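Local atomic coordinates of thioesterase (PDB entry 3QMW), a protein that is a thioesterase (RedJ) of the prodiginine biosynthetic pathway in Streptomyces coelicolor, probably hydrolysing a thioester-linked acyl group. Residues 36-41 and 241-246; 47-52 and 100-105; 65-70 and 178-183; 217-222 and 230-235. One frame throughout, in Å; residues are numbered along the deposited sequence.

How the interactions relate
All four contacts belong to one alpha/beta hydrolase domain but differ in depth. Interaction 2 is buried: two aromatic rings join helix 49-53 to strand 99-104. Interaction 1 lies nearer the surface, about 9 Å from interaction 2, centre to centre, and brings the loop after strand 31-36 to the loop before helix 246-258; its Phe-36 and Leu-242 touch the segments of interaction 2. Interaction 3 is buried but outlying, a loop against helix 178-189, linked to interaction 1 by Arg-67. Interaction 4, partly buried at the edge strand 230-235, alone rests on a salt bridge across its segments. Interactions 3 and 4 lie on opposite sides of the chain's centre.

Interaction 1 of 4, residues 36-41 and 241-246; sequences FPYAGG and FLNGGP
The backbones carrying Tyr-38 and Asn-243 stay well apart: the closest pair of CA atoms, those of Tyr-38 and Leu-242, is separated by 9.6 Å, and side chains span the gap. In this alpha/beta hydrolase fold, residues 36-41 leave strand 31-36 and enter a type II beta turn from Tyr-38 to Gly-41, closed by Gly-41 N to Tyr-38 O at 2.9 Å. Residues 241-243 form a short 3-10 segment ahead of helix 246-258, for which Gly-245 occupies the N-cap position.

Tyr-38 carries most of the contact. Its CG sits between the backbone N and the carbonyl carbon (chi1 43°), which turns the ring toward the 3-10 segment. There the ring and the Asn-243 amide cross at about a right angle, their planes 77° apart, and Asn-243 OD1 meets the ring obliquely, 3.7 Å from Tyr-38 CE1. Leu-242 stands further off, its CD2 4.6 Å from Tyr-38 CD1.

Tyr-38 also makes an edge-to-face pair with Phe-240 and touches Ser-105 and His-104. Ser-105 belongs to a probable Ser-His-Asp triad, consistent with a place for Tyr-38 beside the active site, where a PEG molecule is bound in this crystal. With an alanine here the phenol ring is gone, which would probably open a gap beside Phe-240 and leave the Asn-243 amide freer to turn. On the phenol itself, the atom reaching furthest toward the amide is OH, which lies 3.1 Å from Asn-243 OD1.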
loop_
_atom_site.group_PDB
_atom_site.type_symbol
_atom_site.label_atom_id
_atom_site.label_comp_id
_atom_site.label_asym_id
_atom_site.label_seq_id
_atom_site.Cartn_x
_atom_site.Cartn_y
_atom_site.Cartn_z
ATOM N N PHE D 36 12.528 5.395 12.010
ATOM C CA PHE D 36 13.923 5.289 12.419
ATOM C C PHE D 36 14.748 4.505 11.416
ATOM O O PHE D 36 14.367 3.391 11.043
ATOM C CB PHE D 36 14.012 4.622 13.778
ATOM C CG PHE D 36 13.430 5.447 14.872
ATOM C CD1 PHE D 36 12.271 5.050 15.519
ATOM C CD2 PHE D 36 14.027 6.656 15.231
ATOM C CE1 PHE D 36 11.718 5.830 16.525
ATOM C CE2 PHE D 36 13.487 7.447 16.246
ATOM C CZ PHE D 36 12.329 7.035 16.896
ATOM N N PRO D 37 15.888 5.078 10.975
ATOM C CA PRO D 37 16.689 4.419 9.954
ATOM C C PRO D 37 17.557 3.300 10.478
ATOM O O PRO D 37 17.597 3.033 11.674
ATOM C CB PRO D 37 17.580 5.549 9.411
ATOM C CG PRO D 37 17.000 6.811 9.937
ATOM C CD PRO D 37 16.400 6.434 11.243
ATOM N N TYR D 38 18.242 2.645 9.559
ATOM C CA TYR D 38 19.126 1.557 9.915
ATOM C C TYR D 38 20.461 2.147 10.326
ATOM O O TYR D 38 20.686 3.366 10.199
ATOM C CB TYR D 38 19.290 0.555 8.759
ATOM C CG TYR D 38 19.465 1.177 7.393
ATOM C CD1 TYR D 38 18.402 1.234 6.492
ATOM C CD2 TYR D 38 20.683 1.700 6.996
ATOM C CE1 TYR D 38 18.554 1.809 5.224
ATOM C CE2 TYR D 38 20.843 2.275 5.744
ATOM C CZ TYR D 38 19.771 2.329 4.861
ATOM O OH TYR D 38 19.920 2.906 3.623
ATOM N N ALA D 39 21.327 1.272 10.833
ATOM C CA ALA D 39 22.688 1.628 11.200
ATOM C C ALA D 39 23.381 2.253 10.024
ATOM O O ALA D 39 23.512 1.619 8.984
ATOM C CB ALA D 39 23.459 0.399 11.641
ATOM N N GLY D 40 23.832 3.493 10.202
ATOM C CA GLY D 40 24.606 4.220 9.191
ATOM C C GLY D 40 23.699 4.974 8.231
ATOM O O GLY D 40 24.173 5.566 7.246
ATOM N N GLY D 41 22.402 4.959 8.535
ATOM C CA GLY D 41 21.388 5.458 7.634
ATOM C C GLY D 41 21.016 6.875 7.957
ATOM O O GLY D 41 21.444 7.436 8.953
ATOM N N PHE D 241 16.290 -4.716 1.810
ATOM C CA PHE D 241 15.139 -4.552 0.911
ATOM C C PHE D 241 14.552 -3.120 0.914
ATOM O O PHE D 241 14.098 -2.627 -0.129
ATOM C CB PHE D 241 14.035 -5.587 1.228
ATOM C CG PHE D 241 13.270 -5.329 2.518
ATOM C CD1 PHE D 241 12.369 -4.275 2.621
ATOM C CD2 PHE D 241 13.422 -6.169 3.608
ATOM C CE1 PHE D 241 11.664 -4.056 3.795
ATOM C CE2 PHE D 241 12.714 -5.959 4.783
ATOM C CZ PHE D 241 11.840 -4.906 4.879
ATOM N N LEU D 242 14.594 -2.469 2.082
ATOM C CA LEU D 242 13.970 -1.157 2.316
ATOM C C LEU D 242 14.368 -0.069 1.320
ATOM O O LEU D 242 13.606 0.867 1.085
ATOM C CB LEU D 242 14.300 -0.673 3.740
ATOM C CG LEU D 242 13.509 0.534 4.243
ATOM C CD1 LEU D 242 12.038 0.207 4.217
ATOM C CD2 LEU D 242 13.935 0.924 5.626
ATOM N N ASN D 243 15.562 -0.183 0.753
ATOM C CA ASN D 243 16.050 0.810 -0.196
ATOM C C ASN D 243 15.173 0.895 -1.447
ATOM O O ASN D 243 14.842 1.990 -1.895
ATOM C CB ASN D 243 17.501 0.503 -0.591
ATOM C CG ASN D 243 18.435 0.423 0.613
ATOM O OD1 ASN D 243 18.321 1.208 1.567
ATOM N ND2 ASN D 243 19.362 -0.531 0.573
ATOM N N GLY D 244 14.795 -0.255 -2.002
ATOM C CA GLY D 244 13.963 -0.293 -3.200
ATOM C C GLY D 244 13.576 -1.711 -3.574
ATOM O O GLY D 244 14.213 -2.679 -3.125
ATOM N N GLY D 245 12.522 -1.841 -4.375
ATOM C CA GLY D 245 12.096 -3.140 -4.889
ATOM C C GLY D 245 10.700 -3.557 -4.451
ATOM O O GLY D 245 9.994 -2.779 -3.804
ATOM N N PRO D 246 10.303 -4.800 -4.790
ATOM C CA PRO D 246 8.964 -5.323 -4.527
ATOM C C PRO D 246 8.580 -5.346 -3.046
ATOM O O PRO D 246 7.420 -5.085 -2.718
ATOM C CB PRO D 246 9.017 -6.757 -5.079
ATOM C CG PRO D 246 10.256 -6.834 -5.925
ATOM C CD PRO D 246 11.194 -5.825 -5.367
#

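Interaction 2 of 4, residues 47-52 and 100-105; sequences RGWQER and ALFGHS
Trp-49 and Phe-102 hold the shortest CA to CA distance between the two segments, and that distance is still 11.9 Å, so the weakly bonded helix at 49-52 and the strand 100-104 meet only through their aromatic side chains. The pair is edge-to-face: the edge of the tryptophan's six-membered ring is turned to the face of the phenylalanine, with ring centroids 5.1 Å apart. The planes stand at 59°, which makes the T a tilted one. Trp-49 CH2 is the leading atom, lying above the Phe-102 face but displaced toward its rim, 3.7 Å from Phe-102 CE2 and 3.9 Å from Phe-102 CZ. With CG anti to the backbone N (chi1 173°), the Phe-102 ring is carried toward the indole, and its second torsion sets how the face is turned.

Strand 99-104 is a central strand of the parallel alpha/beta hydrolase sheet. It runs into what appears to be a nucleophile elbow, a GxSxG pattern through Gly-103, Ser-105 and Gly-107. Ser-105 has the strained backbone expected there (phi 60°), and its OG is hydrogen-bonded to His-239 NE2.

Around the ring pair, Phe-102 also touches Phe-130 and Ser-132 of the adjoining strand 129-132. Helix 246-258 packs on Trp-49 through Leu-251, Leu-252 and Leu-255, and Phe-46 adds a second edge-to-face partner for the indole.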
loop_
_atom_site.group_PDB
_atom_site.type_symbol
_atom_site.label_atom_id
_atom_site.label_comp_id
_atom_site.label_asym_id
_atom_site.label_seq_id
_atom_site.Cartn_x
_atom_site.Cartn_y
_atom_site.Cartn_z
ATOM N N ARG D 47 12.580 8.264 1.698
ATOM C CA ARG D 47 12.214 9.121 0.578
ATOM C C ARG D 47 11.104 8.413 -0.192
ATOM O O ARG D 47 11.208 7.228 -0.503
ATOM C CB ARG D 47 13.420 9.360 -0.332
ATOM C CG ARG D 47 13.356 10.614 -1.192
ATOM C CD ARG D 47 14.632 10.791 -2.040
ATOM N NE ARG D 47 14.718 9.872 -3.191
ATOM C CZ ARG D 47 15.260 8.644 -3.185
ATOM N NH1 ARG D 47 15.785 8.108 -2.079
ATOM N NH2 ARG D 47 15.277 7.930 -4.309
ATOM N N GLY D 48 10.031 9.139 -0.471
ATOM C CA GLY D 48 8.935 8.608 -1.250
ATOM C C GLY D 48 7.804 8.054 -0.410
ATOM O O GLY D 48 6.715 7.845 -0.926
ATOM N N TRP D 49 8.051 7.810 0.874
ATOM C CA TRP D 49 7.058 7.191 1.738
ATOM C C TRP D 49 5.789 8.015 1.879
ATOM O O TRP D 49 4.703 7.448 1.890
ATOM C CB TRP D 49 7.632 6.926 3.127
ATOM C CG TRP D 49 8.453 5.700 3.206
ATOM C CD1 TRP D 49 9.336 5.247 2.279
ATOM C CD2 TRP D 49 8.502 4.779 4.293
ATOM N NE1 TRP D 49 9.916 4.085 2.704
ATOM C CE2 TRP D 49 9.423 3.772 3.941
ATOM C CE3 TRP D 49 7.847 4.699 5.528
ATOM C CZ2 TRP D 49 9.708 2.684 4.779
ATOM C CZ3 TRP D 49 8.128 3.620 6.362
ATOM C CH2 TRP D 49 9.050 2.628 5.982
ATOM N N GLN D 50 5.916 9.339 1.997
ATOM C CA GLN D 50 4.743 10.196 2.206
ATOM C C GLN D 50 3.728 10.004 1.091
ATOM O O GLN D 50 2.530 9.868 1.343
ATOM C CB GLN D 50 5.129 11.672 2.275
ATOM C CG GLN D 50 3.944 12.605 2.570
ATOM C CD GLN D 50 3.296 12.319 3.916
ATOM O OE1 GLN D 50 3.987 12.054 4.892
ATOM N NE2 GLN D 50 1.972 12.368 3.971
ATOM N N GLU D 51 4.232 9.996 -0.138
ATOM C CA GLU D 51 3.412 9.868 -1.332
ATOM C C GLU D 51 2.651 8.546 -1.345
ATOM O O GLU D 51 1.506 8.498 -1.798
ATOM C CB GLU D 51 4.291 9.947 -2.588
ATOM C CG GLU D 51 4.829 11.344 -2.929
ATOM C CD GLU D 51 6.033 11.793 -2.078
ATOM O OE1 GLU D 51 6.778 10.931 -1.541
ATOM O OE2 GLU D 51 6.230 13.028 -1.951
ATOM N N ARG D 52 3.288 7.487 -0.846
ATOM C CA ARG D 52 2.723 6.134 -0.900
ATOM C C ARG D 52 1.715 5.821 0.189
ATOM O O ARG D 52 1.110 4.743 0.166
ATOM C CB ARG D 52 3.824 5.084 -0.796
ATOM C CG ARG D 52 4.859 5.160 -1.874
ATOM C CD ARG D 52 4.268 4.952 -3.264
ATOM N NE ARG D 52 5.316 4.491 -4.173
ATOM C CZ ARG D 52 5.717 3.229 -4.284
ATOM N NH1 ARG D 52 6.695 2.928 -5.128
ATOM N NH2 ARG D 52 5.141 2.268 -3.572
ATOM N N ALA D 100 2.658 6.595 15.776
ATOM C CA ALA D 100 3.200 5.239 15.844
ATOM C C ALA D 100 4.687 5.229 15.493
ATOM O O ALA D 100 5.257 6.257 15.117
ATOM C CB ALA D 100 2.432 4.306 14.927
ATOM N N LEU D 101 5.304 4.060 15.605
ATOM C CA LEU D 101 6.738 3.935 15.440
ATOM C C LEU D 101 7.042 2.895 14.389
ATOM O O LEU D 101 6.536 1.769 14.465
ATOM C CB LEU D 101 7.408 3.543 16.775
ATOM C CG LEU D 101 7.072 4.432 17.985
ATOM C CD1 LEU D 101 7.569 3.819 19.279
ATOM C CD2 LEU D 101 7.597 5.878 17.779
ATOM N N PHE D 102 7.859 3.300 13.409
ATOM C CA PHE D 102 8.543 2.385 12.503
ATOM C C PHE D 102 10.064 2.433 12.686
ATOM O O PHE D 102 10.655 3.514 12.753
ATOM C CB PHE D 102 8.265 2.697 11.030
ATOM C CG PHE D 102 9.102 1.863 10.116
ATOM C CD1 PHE D 102 8.731 0.565 9.818
ATOM C CD2 PHE D 102 10.322 2.321 9.661
ATOM C CE1 PHE D 102 9.540 -0.241 9.026
ATOM C CE2 PHE D 102 11.131 1.514 8.874
ATOM C CZ PHE D 102 10.738 0.241 8.554
ATOM N N GLY D 103 10.698 1.264 12.707
ATOM C CA GLY D 103 12.142 1.196 12.684
ATOM C C GLY D 103 12.630 0.002 11.899
ATOM O O GLY D 103 12.038 -1.063 11.966
ATOM N N HIS D 104 13.700 0.160 11.161
ATOM C CA HIS D 104 14.270 -0.948 10.463
ATOM C C HIS D 104 15.611 -1.267 11.051
ATOM O O HIS D 104 16.454 -0.443 11.089
ATOM C CB HIS D 104 14.444 -0.611 8.997
ATOM C CG HIS D 104 15.101 -1.691 8.207
ATOM N ND1 HIS D 104 14.516 -2.906 7.989
ATOM C CD2 HIS D 104 16.281 -1.733 7.565
ATOM C CE1 HIS D 104 15.318 -3.665 7.283
ATOM N NE2 HIS D 104 16.399 -2.977 7.017
ATOM N N SER D 105 15.828 -2.492 11.466
ATOM C CA SER D 105 17.120 -2.845 11.988
ATOM C C SER D 105 17.424 -1.983 13.209
ATOM O O SER D 105 16.649 -1.895 14.102
ATOM C CB SER D 105 18.160 -2.679 10.907
ATOM O OG SER D 105 19.297 -3.442 11.189
#

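Interaction 3 of 4, residues 65-70 and 178-183; sequences PGRGLR and LPVLRA
Val-180 is the one residue of helix 178-183 that touches the loop 65-70, where it meets Gly-66 and Arg-67. At the start of the segment, Leu-178 packs on Asp-150 and Leu-153 of helix 150-159, while its O accepts from Arg-182 N at 2.9 Å.

At Val-180 the helix comes closest to the loop, with its CA 6.1 Å from Gly-66 CA. The two methyls divide the work. CG2 faces the Gly-66 carbonyl oxygen, while CG1, anti to the backbone N (chi1 -163°), lies over one face of the Arg-67 guanidinium. The model sets CG1 too close to that group, so its exact separation is doubtful. Gly-66 is shaped by a G1 beta bulge: Gly-66 N donates to Arg-70 O at 2.7 Å, and Arg-70 N to Arg-67 O at 2.8 Å. At the backbone angles of Gly-66 (phi 113°, psi 15°) a CB would run into the carbonyl oxygen of Pro-65. The polar end of Arg-67 is taken up elsewhere, NH2 bonding to Gly-41 O and to the carboxylate of Asp-184. Were the guanidinium lost to an alanine here, the Asp-184 carboxylate would probably be left without this charge partner and Gly-41 O without its donor.

Leu-181 points away from the loop and packs on Leu-153, Arg-182 forms a salt bridge with Asp-150, and Ala-183 touches Pro-75. The loop lies between edge strand 57-61 and helix 79-91 in sequence, and is met by helix 178-189, which packs on helix 150-159; both helices fall between strands 129-132 and 203-208, consistent with a thioesterase lid.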
loop_
_atom_site.group_PDB
_atom_site.type_symbol
_atom_site.label_atom_id
_atom_site.label_comp_id
_atom_site.label_asym_id
_atom_site.label_seq_id
_atom_site.Cartn_x
_atom_site.Cartn_y
_atom_site.Cartn_z
ATOM N N PRO D 65 21.939 12.609 15.157
ATOM C CA PRO D 65 23.061 13.525 15.003
ATOM C C PRO D 65 24.262 12.793 14.436
ATOM O O PRO D 65 24.500 11.644 14.798
ATOM C CB PRO D 65 23.330 13.994 16.428
ATOM C CG PRO D 65 22.923 12.841 17.268
ATOM C CD PRO D 65 21.787 12.159 16.550
ATOM N N GLY D 66 24.994 13.467 13.549
ATOM C CA GLY D 66 26.187 12.908 12.908
ATOM C C GLY D 66 26.027 12.668 11.416
ATOM O O GLY D 66 26.838 11.968 10.810
ATOM N N ARG D 67 24.990 13.248 10.811
ATOM C CA ARG D 67 24.687 12.992 9.410
ATOM C C ARG D 67 23.773 14.061 8.886
ATOM O O ARG D 67 23.178 14.795 9.661
ATOM C CB ARG D 67 24.017 11.625 9.256
ATOM C CG ARG D 67 22.612 11.546 9.847
ATOM C CD ARG D 67 22.316 10.147 10.319
ATOM N NE ARG D 67 22.973 9.836 11.590
ATOM C CZ ARG D 67 23.116 8.609 12.089
ATOM N NH1 ARG D 67 23.738 8.445 13.257
ATOM N NH2 ARG D 67 22.662 7.541 11.426
ATOM N N GLY D 68 23.644 14.129 7.568
ATOM C CA GLY D 68 22.875 15.192 6.924
ATOM C C GLY D 68 23.379 16.557 7.357
ATOM O O GLY D 68 24.589 16.799 7.386
ATOM N N LEU D 69 22.454 17.435 7.736
ATOM C CA LEU D 69 22.801 18.773 8.188
ATOM C C LEU D 69 23.287 18.761 9.642
ATOM O O LEU D 69 23.421 19.811 10.274
ATOM C CB LEU D 69 21.589 19.702 8.044
ATOM C CG LEU D 69 21.054 19.907 6.624
ATOM C CD1 LEU D 69 19.770 20.735 6.669
ATOM C CD2 LEU D 69 22.099 20.567 5.737
ATOM N N ARG D 70 23.535 17.568 10.170
ATOM C CA ARG D 70 24.002 17.390 11.530
ATOM C C ARG D 70 25.302 16.623 11.491
ATOM O O ARG D 70 25.601 15.827 12.380
ATOM C CB ARG D 70 22.976 16.606 12.342
ATOM C CG ARG D 70 21.556 17.087 12.176
ATOM C CD ARG D 70 20.647 16.307 13.081
ATOM N NE ARG D 70 20.962 16.560 14.478
ATOM C CZ ARG D 70 20.376 15.958 15.504
ATOM N NH1 ARG D 70 20.747 16.261 16.738
ATOM N NH2 ARG D 70 19.425 15.056 15.307
ATOM N N LEU D 178 31.194 6.253 7.666
ATOM C CA LEU D 178 31.764 5.158 8.497
ATOM C C LEU D 178 31.802 5.411 10.015
ATOM O O LEU D 178 31.452 4.521 10.790
ATOM C CB LEU D 178 33.166 4.773 8.020
ATOM C CG LEU D 178 33.211 3.551 7.117
ATOM C CD1 LEU D 178 34.565 3.444 6.461
ATOM C CD2 LEU D 178 32.896 2.313 7.928
ATOM N N PRO D 179 32.256 6.602 10.447
ATOM C CA PRO D 179 32.094 6.953 11.847
ATOM C C PRO D 179 30.683 6.715 12.367
ATOM O O PRO D 179 30.497 6.092 13.411
ATOM C CB PRO D 179 32.424 8.454 11.875
ATOM C CG PRO D 179 33.200 8.723 10.630
ATOM C CD PRO D 179 33.250 7.469 9.802
ATOM N N VAL D 180 29.699 7.202 11.620
ATOM C CA VAL D 180 28.312 7.228 12.073
ATOM C C VAL D 180 27.731 5.833 12.037
ATOM O O VAL D 180 26.937 5.477 12.899
ATOM C CB VAL D 180 27.485 8.164 11.224
ATOM C CG1 VAL D 180 26.214 8.501 11.931
ATOM C CG2 VAL D 180 28.275 9.437 10.959
ATOM N N LEU D 181 28.153 5.039 11.058
ATOM C CA LEU D 181 27.869 3.609 11.048
ATOM C C LEU D 181 28.389 2.961 12.331
ATOM O O LEU D 181 27.612 2.393 13.100
ATOM C CB LEU D 181 28.499 2.941 9.823
ATOM C CG LEU D 181 28.240 1.436 9.650
ATOM C CD1 LEU D 181 26.750 1.121 9.666
ATOM C CD2 LEU D 181 28.877 0.910 8.362
ATOM N N ARG D 182 29.699 3.072 12.564
ATOM C CA ARG D 182 30.338 2.503 13.766
ATOM C C ARG D 182 29.636 2.942 15.047
ATOM O O ARG D 182 29.431 2.136 15.946
ATOM C CB ARG D 182 31.816 2.907 13.854
ATOM C CG ARG D 182 32.760 2.190 12.888
ATOM C CD ARG D 182 34.196 2.632 13.119
ATOM N NE ARG D 182 35.087 2.296 12.009
ATOM C CZ ARG D 182 35.586 1.083 11.768
ATOM N NH1 ARG D 182 35.280 0.043 12.542
ATOM N NH2 ARG D 182 36.395 0.896 10.733
ATOM N N ALA D 183 29.271 4.215 15.135
ATOM C CA ALA D 183 28.561 4.713 16.307
ATOM C C ALA D 183 27.124 4.169 16.369
ATOM O O ALA D 183 26.598 3.914 17.457
ATOM C CB ALA D 183 28.568 6.230 16.328
#

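Interaction 4 of 4, residues 217-222 and 230-235; sequences EMVEAW and FLRRHL
Glu-220 and Arg-232 form the charged part of this contact, their CA atoms 6.9 Å apart. Arg-232 grips Glu-220 side-on with two nitrogens, both directed to one oxygen: NE donates to Glu-220 OE1 at 2.8 Å with an N-H...O angle of 155°, and NH2 donates to the same OE1 at 3.0 Å, more bent at 139°. The oxygen lies in the guanidinium plane and is met nearly along its C-O bond direction. The carboxylate itself is turned across, the two planes being 80° apart, so this is not the flat, two-oxygen form of the bridge. Arg-232 reaches the glutamate by extending from the strand with CG anti to its N and bending at chi3.

The apolar contacts flank the bridge. Val-219 lies along the aliphatic part of the arginine, its CG1 3.8 Å from Arg-232 CD. Phe-230 is approached by Trp-222 through its CB, which lies 4.0 Å from Phe-230 CE1, while the indole leads away and gives NE1 to Ser-134 O.

A third kind of approach is a van der Waals one between a polar atom and a ring: the carbonyl O of Val-219 sits at the edge of Phe-230, 4.0 Å from Phe-230 CZ.

Together these contacts tie helix 216-220 to strand 230-235, the second and third elements of a beta-alpha-beta unit begun by strand 203-208, at the edge of the sheet. Glu-220 OE2 is engaged by Arg-223 in a second salt bridge, so each carboxylate oxygen has an arginine, a setting that would probably hold Glu-220 ionised.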
loop_
_atom_site.group_PDB
_atom_site.type_symbol
_atom_site.label_atom_id
_atom_site.label_comp_id
_atom_site.label_asym_id
_atom_site.label_seq_id
_atom_site.Cartn_x
_atom_site.Cartn_y
_atom_site.Cartn_z
ATOM N N GLU D 217 12.442 -16.961 13.095
ATOM C CA GLU D 217 12.517 -17.281 14.526
ATOM C C GLU D 217 13.002 -16.095 15.390
ATOM O O GLU D 217 12.538 -15.927 16.524
ATOM C CB GLU D 217 13.400 -18.521 14.757
ATOM C CG GLU D 217 14.864 -18.339 14.339
ATOM C CD GLU D 217 15.705 -19.605 14.458
ATOM O OE1 GLU D 217 15.255 -20.526 15.180
ATOM O OE2 GLU D 217 16.796 -19.690 13.838
ATOM N N MET D 218 13.919 -15.283 14.854
ATOM C CA MET D 218 14.401 -14.083 15.550
ATOM C C MET D 218 13.314 -13.020 15.611
ATOM O O MET D 218 13.128 -12.362 16.633
ATOM C CB MET D 218 15.636 -13.487 14.857
ATOM C CG MET D 218 16.917 -14.287 15.028
ATOM S SD MET D 218 18.269 -13.718 13.959
ATOM C CE MET D 218 19.502 -14.979 14.297
ATOM N N VAL D 219 12.601 -12.856 14.504
ATOM C CA VAL D 219 11.529 -11.873 14.422
ATOM C C VAL D 219 10.315 -12.367 15.198
ATOM O O VAL D 219 9.606 -11.582 15.824
ATOM C CB VAL D 219 11.142 -11.578 12.961
ATOM C CG1 VAL D 219 10.110 -10.448 12.893
ATOM C CG2 VAL D 219 12.389 -11.218 12.157
ATOM N N GLU D 220 10.088 -13.676 15.164
ATOM C CA GLU D 220 9.062 -14.293 15.988
ATOM C C GLU D 220 9.276 -13.964 17.460
ATOM O O GLU D 220 8.312 -13.786 18.198
ATOM C CB GLU D 220 9.066 -15.813 15.801
ATOM C CG GLU D 220 7.930 -16.568 16.541
ATOM C CD GLU D 220 6.542 -16.279 15.978
ATOM O OE1 GLU D 220 6.426 -16.018 14.757
ATOM O OE2 GLU D 220 5.564 -16.319 16.753
ATOM N N ALA D 221 10.538 -13.877 17.880
ATOM C CA ALA D 221 10.892 -13.614 19.283
ATOM C C ALA D 221 10.380 -12.277 19.859
ATOM O O ALA D 221 10.439 -12.068 21.065
ATOM C CB ALA D 221 12.414 -13.733 19.469
ATOM N N TRP D 222 9.882 -11.382 19.009
ATOM C CA TRP D 222 9.262 -10.129 19.462
ATOM C C TRP D 222 7.899 -10.330 20.130
ATOM O O TRP D 222 7.399 -9.422 20.802
ATOM C CB TRP D 222 9.048 -9.172 18.277
ATOM C CG TRP D 222 10.258 -8.426 17.833
ATOM C CD1 TRP D 222 11.170 -8.822 16.895
ATOM C CD2 TRP D 222 10.679 -7.130 18.280
ATOM N NE1 TRP D 222 12.131 -7.857 16.738
ATOM C CE2 TRP D 222 11.855 -6.811 17.580
ATOM C CE3 TRP D 222 10.174 -6.212 19.208
ATOM C CZ2 TRP D 222 12.542 -5.617 17.782
ATOM C CZ3 TRP D 222 10.856 -5.023 19.407
ATOM C CH2 TRP D 222 12.027 -4.739 18.702
ATOM N N PHE D 230 -0.299 -9.068 17.913
ATOM C CA PHE D 230 0.964 -9.264 17.228
ATOM C C PHE D 230 0.821 -9.997 15.896
ATOM O O PHE D 230 0.251 -11.088 15.837
ATOM C CB PHE D 230 1.927 -10.045 18.102
ATOM C CG PHE D 230 3.281 -10.201 17.489
ATOM C CD1 PHE D 230 4.122 -9.102 17.359
ATOM C CD2 PHE D 230 3.709 -11.433 17.019
ATOM C CE1 PHE D 230 5.373 -9.233 16.795
ATOM C CE2 PHE D 230 4.962 -11.577 16.447
ATOM C CZ PHE D 230 5.799 -10.477 16.335
ATOM N N LEU D 231 1.367 -9.393 14.840
ATOM C CA LEU D 231 1.407 -9.995 13.519
ATOM C C LEU D 231 2.833 -10.006 13.007
ATOM O O LEU D 231 3.526 -8.992 13.073
ATOM C CB LEU D 231 0.557 -9.190 12.541
ATOM C CG LEU D 231 -0.961 -9.287 12.692
ATOM C CD1 LEU D 231 -1.628 -8.155 11.917
ATOM C CD2 LEU D 231 -1.475 -10.651 12.235
ATOM N N ARG D 232 3.272 -11.146 12.494
ATOM C CA ARG D 232 4.516 -11.198 11.760
ATOM C C ARG D 232 4.202 -11.374 10.285
ATOM O O ARG D 232 3.848 -12.471 9.846
ATOM C CB ARG D 232 5.416 -12.333 12.251
ATOM C CG ARG D 232 6.739 -12.402 11.500
ATOM C CD ARG D 232 7.732 -13.305 12.188
ATOM N NE ARG D 232 7.186 -14.642 12.412
ATOM C CZ ARG D 232 7.055 -15.585 11.479
ATOM N NH1 ARG D 232 7.434 -15.363 10.225
ATOM N NH2 ARG D 232 6.539 -16.764 11.808
ATOM N N ARG D 233 4.322 -10.287 9.528
ATOM C CA ARG D 233 4.320 -10.373 8.074
ATOM C C ARG D 233 5.678 -10.893 7.662
ATOM O O ARG D 233 6.666 -10.675 8.354
ATOM C CB ARG D 233 4.067 -9.018 7.427
ATOM C CG ARG D 233 2.841 -8.288 7.944
ATOM C CD ARG D 233 1.594 -9.141 7.868
ATOM N NE ARG D 233 0.395 -8.336 8.102
ATOM C CZ ARG D 233 -0.851 -8.806 8.088
ATOM N NH1 ARG D 233 -1.085 -10.092 7.855
ATOM N NH2 ARG D 233 -1.869 -7.984 8.314
ATOM N N HIS D 234 5.718 -11.601 6.544
ATOM C CA HIS D 234 6.955 -12.181 6.045
ATOM C C HIS D 234 7.133 -11.772 4.592
ATOM O O HIS D 234 6.337 -12.151 3.733
ATOM C CB HIS D 234 6.931 -13.701 6.165
ATOM C CG HIS D 234 8.233 -14.348 5.822
ATOM N ND1 HIS D 234 9.368 -14.174 6.581
ATOM C CD2 HIS D 234 8.580 -15.170 4.805
ATOM C CE1 HIS D 234 10.361 -14.861 6.046
ATOM N NE2 HIS D 234 9.909 -15.478 4.970
ATOM N N LEU D 235 8.183 -10.997 4.336
ATOM C CA LEU D 235 8.447 -10.433 3.031
ATOM C C LEU D 235 9.588 -11.177 2.356
ATOM O O LEU D 235 10.326 -11.906 3.007
ATOM C CB LEU D 235 8.795 -8.956 3.190
ATOM C CG LEU D 235 7.581 -8.093 3.494
ATOM C CD1 LEU D 235 7.996 -6.761 4.042
ATOM C CD2 LEU D 235 6.780 -7.934 2.223
#